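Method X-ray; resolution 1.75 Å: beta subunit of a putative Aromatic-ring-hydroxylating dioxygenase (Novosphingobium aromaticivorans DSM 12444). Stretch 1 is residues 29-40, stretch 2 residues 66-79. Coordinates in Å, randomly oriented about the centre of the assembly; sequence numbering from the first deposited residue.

Stretch 1 (29-40) DDRLEQWPTLFV
Stretch 2, residues 66-79: SKGMLADRVVALRK

Leu 70, Val 74 and Leu 77 form the apolar centre of one face of a regular helix, residues 67-79, which Lys 67 extends at the same spacings of three and four; all four point CA-to-CB toward stretch 1. Across from them, residues 32-38 hold helical phi/psi and run in the reverse sense, so that the CA atoms pair Pro 36 with Leu 70 at 5.6 Å and Leu 32 with Val 74 at 6.2 Å.

Pro 36 and Leu 32 point CA-to-CB toward the helix. Pro 36 CB lies 3.9 Å from Leu 70 CB, and its CG 3.8 Å from Val 74 CG2. Leu 32 (m, t) places CB 3.9 Å from Val 74 CG1 (chi1 t) and CD1 3.7 Å from Leu 77 CD1 (m, t). Trp 35 (chi1 t, chi2 75°) starts sideways, but its indole swings in: CH2 reaches Leu 70 CD2 at 3.6 Å, while Val 74 CG2 meets the ring edge at CE3, 3.9 Å away. Leu 70 (m, t) also sets CD1 over a face of Phe 39 (m), 3.8 Å from the ring centroid, a CH-pi contact.

Where stretch 1 turns extended at Phe 39, Lys 67 (t, t, m, t) spans Pro 36 and donates from NZ to Phe 39 O at 2.9 Å; Lys 67 NZ also donates to a water oxygen at 3.1 Å, which in turn donates to Thr 37 O at 2.8 Å.

At the other end Arg 78 (m, m, t) lays its guanidinium face over Leu 32 CB, leaving its edge for carboxylate and carbonyl oxygens. Arg 78 NE and NH2 grip Glu 33 (m, p) at OE2 and OE1, 2.9 and 3.0 Å; NH2 also donates to Asp 30 O at 2.9 Å, and NH1 bridges to Asp 30 OD2 at 3.2 Å. Asp 30, with positive phi (62/34), closes a Schellman motif.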

# COMPACT_ATOMS: atom_id res chain seq x y z
N ASP A 29 16.16 -0.99 -2.19
CA ASP A 29 17.18 -1.35 -3.17
C ASP A 29 18.60 -1.27 -2.57
O ASP A 29 19.59 -1.53 -3.27
CB ASP A 29 17.12 -0.40 -4.38
CG ASP A 29 15.97 -0.67 -5.33
OD1 ASP A 29 15.34 -1.74 -5.23
OD2 ASP A 29 15.78 0.17 -6.26
N ASP A 30 18.70 -0.82 -1.32
CA ASP A 30 19.98 -0.58 -0.65
C ASP A 30 20.82 0.49 -1.37
O ASP A 30 22.05 0.42 -1.38
CB ASP A 30 20.78 -1.89 -0.55
CG ASP A 30 21.97 -1.78 0.38
OD1 ASP A 30 21.81 -1.26 1.49
OD2 ASP A 30 23.03 -2.31 0.01
N ARG A 31 20.16 1.49 -1.95
CA ARG A 31 20.85 2.66 -2.50
C ARG A 31 20.95 3.73 -1.41
O ARG A 31 20.47 4.85 -1.55
CB ARG A 31 20.15 3.17 -3.76
CG ARG A 31 20.33 2.23 -4.93
CD ARG A 31 19.73 2.73 -6.21
NE ARG A 31 18.29 2.53 -6.24
CZ ARG A 31 17.40 3.50 -6.03
NH1 ARG A 31 17.79 4.74 -5.85
NH2 ARG A 31 16.11 3.21 -5.96
N LEU A 32 21.63 3.37 -0.31
CA LEU A 32 21.59 4.18 0.90
C LEU A 32 22.23 5.56 0.70
O LEU A 32 21.79 6.56 1.28
CB LEU A 32 22.29 3.46 2.07
CG LEU A 32 21.73 2.10 2.52
CD1 LEU A 32 22.46 1.65 3.77
CD2 LEU A 32 20.20 2.12 2.77
N GLU A 33 23.17 5.64 -0.23
CA GLU A 33 23.82 6.92 -0.54
C GLU A 33 22.84 8.00 -1.06
O GLU A 33 23.10 9.19 -0.92
CB GLU A 33 24.95 6.72 -1.54
CG GLU A 33 26.19 6.07 -0.97
CD GLU A 33 26.09 4.56 -0.83
OE1 GLU A 33 25.12 3.95 -1.35
OE2 GLU A 33 27.01 3.98 -0.19
N GLN A 34 21.74 7.58 -1.68
CA GLN A 34 20.73 8.53 -2.17
C GLN A 34 19.88 9.11 -1.04
O GLN A 34 19.34 10.20 -1.16
CB GLN A 34 19.79 7.85 -3.21
CG GLN A 34 18.67 8.82 -3.78
CD GLN A 34 17.64 8.14 -4.73
OE1 GLN A 34 17.55 6.91 -4.80
NE2 GLN A 34 16.81 8.94 -5.38
N TRP A 35 19.80 8.38 0.07
CA TRP A 35 18.84 8.69 1.13
C TRP A 35 19.06 10.10 1.75
O TRP A 35 18.09 10.86 1.86
CB TRP A 35 18.81 7.57 2.19
CG TRP A 35 17.98 7.87 3.43
CD1 TRP A 35 16.61 7.88 3.53
CD2 TRP A 35 18.47 8.04 4.76
NE1 TRP A 35 16.22 8.13 4.83
CE2 TRP A 35 17.35 8.23 5.61
CE3 TRP A 35 19.76 8.07 5.32
CZ2 TRP A 35 17.47 8.45 6.98
CZ3 TRP A 35 19.88 8.30 6.68
CH2 TRP A 35 18.74 8.44 7.51
N PRO A 36 20.32 10.45 2.11
CA PRO A 36 20.53 11.79 2.69
C PRO A 36 20.18 12.93 1.71
O PRO A 36 19.74 13.97 2.14
CB PRO A 36 22.03 11.78 3.06
CG PRO A 36 22.39 10.33 3.18
CD PRO A 36 21.55 9.63 2.17
N THR A 37 20.31 12.67 0.40
CA THR A 37 20.01 13.69 -0.63
C THR A 37 18.53 14.08 -0.72
O THR A 37 18.18 15.11 -1.33
CB THR A 37 20.51 13.27 -2.05
OG1 THR A 37 19.62 12.31 -2.63
CG2 THR A 37 21.97 12.74 -2.01
N LEU A 38 17.67 13.26 -0.13
CA LEU A 38 16.20 13.48 -0.16
C LEU A 38 15.76 14.49 0.91
O LEU A 38 14.59 14.85 0.99
CB LEU A 38 15.47 12.15 0.05
CG LEU A 38 15.91 11.02 -0.90
CD1 LEU A 38 15.11 9.73 -0.66
CD2 LEU A 38 15.75 11.49 -2.37
N PHE A 39 16.71 14.93 1.71
CA PHE A 39 16.47 15.91 2.78
C PHE A 39 17.19 17.24 2.48
O PHE A 39 18.17 17.28 1.72
CB PHE A 39 17.03 15.38 4.11
CG PHE A 39 16.35 14.12 4.62
CD1 PHE A 39 16.71 12.88 4.13
CD2 PHE A 39 15.45 14.19 5.70
CE1 PHE A 39 16.05 11.71 4.59
CE2 PHE A 39 14.86 13.03 6.22
CZ PHE A 39 15.18 11.80 5.66
N VAL A 40 16.71 18.33 3.08
CA VAL A 40 17.46 19.59 3.06
C VAL A 40 18.66 19.42 4.00
O VAL A 40 18.67 18.48 4.81
CB VAL A 40 16.61 20.79 3.52
CG1 VAL A 40 15.32 20.89 2.68
CG2 VAL A 40 16.30 20.74 5.07
N SER A 66 20.83 16.97 11.40
CA SER A 66 21.50 17.59 10.27
C SER A 66 21.73 16.53 9.19
O SER A 66 21.70 15.33 9.45
CB SER A 66 22.85 18.15 10.69
OG SER A 66 23.80 17.10 10.95
N LYS A 67 22.01 16.98 7.98
CA LYS A 67 22.36 16.05 6.91
C LYS A 67 23.64 15.30 7.21
O LYS A 67 23.78 14.13 6.83
CB LYS A 67 22.47 16.78 5.57
CG LYS A 67 22.65 15.82 4.41
CD LYS A 67 22.57 16.51 3.12
CE LYS A 67 21.14 16.83 2.76
NZ LYS A 67 21.06 17.59 1.50
N GLY A 68 24.56 15.94 7.93
CA GLY A 68 25.81 15.31 8.32
C GLY A 68 25.59 14.05 9.13
O GLY A 68 26.28 13.03 8.91
N MSE A 69 24.59 14.07 10.01
CA MSE A 69 24.22 12.90 10.79
C MSE A 69 23.58 11.79 9.92
O MSE A 69 23.86 10.61 10.14
CB MSE A 69 23.31 13.27 11.97
CG MSE A 69 23.98 14.15 13.00
SE MSE A 69 23.01 14.30 14.68
CE MSE A 69 23.02 12.53 15.24
N LEU A 70 22.77 12.17 8.92
CA LEU A 70 22.23 11.21 7.96
C LEU A 70 23.39 10.48 7.25
O LEU A 70 23.40 9.24 7.15
CB LEU A 70 21.36 11.91 6.90
CG LEU A 70 20.15 12.74 7.33
CD1 LEU A 70 19.45 13.34 6.09
CD2 LEU A 70 19.17 11.92 8.17
N ALA A 71 24.34 11.27 6.75
CA ALA A 71 25.48 10.75 6.01
C ALA A 71 26.34 9.89 6.90
O ALA A 71 26.82 8.84 6.47
CB ALA A 71 26.29 11.88 5.39
N ASP A 72 26.51 10.30 8.16
CA ASP A 72 27.29 9.51 9.12
C ASP A 72 26.71 8.11 9.26
O ASP A 72 27.46 7.14 9.36
CB ASP A 72 27.32 10.17 10.50
CG ASP A 72 28.24 11.38 10.57
OD1 ASP A 72 29.10 11.56 9.69
OD2 ASP A 72 28.10 12.14 11.57
N ARG A 73 25.38 8.01 9.29
CA ARG A 73 24.73 6.70 9.38
C ARG A 73 25.01 5.83 8.14
O ARG A 73 25.29 4.64 8.27
CB ARG A 73 23.21 6.87 9.59
CG ARG A 73 22.45 5.56 9.68
CD ARG A 73 21.03 5.78 10.25
NE ARG A 73 21.04 6.06 11.69
CZ ARG A 73 21.27 5.14 12.63
NH1 ARG A 73 21.37 3.85 12.31
NH2 ARG A 73 21.31 5.48 13.91
N VAL A 74 24.90 6.40 6.95
CA VAL A 74 25.13 5.63 5.72
C VAL A 74 26.58 5.13 5.67
O VAL A 74 26.83 3.93 5.40
CB VAL A 74 24.83 6.48 4.48
CG1 VAL A 74 25.27 5.74 3.19
CG2 VAL A 74 23.33 6.86 4.45
N VAL A 75 27.52 6.02 5.98
CA VAL A 75 28.96 5.67 6.06
C VAL A 75 29.21 4.51 7.03
O VAL A 75 29.92 3.55 6.71
CB VAL A 75 29.81 6.88 6.47
CG1 VAL A 75 31.23 6.43 6.89
CG2 VAL A 75 29.87 7.91 5.32
N ALA A 76 28.63 4.59 8.23
CA ALA A 76 28.79 3.55 9.22
C ALA A 76 28.18 2.20 8.75
O ALA A 76 28.75 1.14 8.99
CB ALA A 76 28.15 3.98 10.54
N LEU A 77 27.01 2.25 8.11
CA LEU A 77 26.36 1.05 7.60
C LEU A 77 27.21 0.37 6.51
O LEU A 77 27.31 -0.86 6.46
CB LEU A 77 24.96 1.40 7.05
CG LEU A 77 23.91 1.78 8.11
CD1 LEU A 77 22.55 2.06 7.48
CD2 LEU A 77 23.78 0.73 9.15
N ARG A 78 27.84 1.18 5.67
CA ARG A 78 28.78 0.64 4.67
C ARG A 78 30.05 0.08 5.32
O ARG A 78 30.54 -0.98 4.93
CB ARG A 78 29.18 1.73 3.68
CG ARG A 78 28.03 2.30 2.85
CD ARG A 78 27.14 1.22 2.39
NE ARG A 78 26.25 1.64 1.32
CZ ARG A 78 25.25 0.90 0.87
NH1 ARG A 78 24.96 -0.24 1.47
NH2 ARG A 78 24.51 1.32 -0.15
N LYS A 79 30.62 0.82 6.25
CA LYS A 79 31.86 0.42 6.89
C LYS A 79 31.68 -0.89 7.68
O LYS A 79 32.49 -1.80 7.55
CB LYS A 79 32.36 1.53 7.82
CG LYS A 79 33.82 1.43 8.18
CD LYS A 79 34.30 2.73 8.83
O HOH W 1 19.62 17.50 -1.24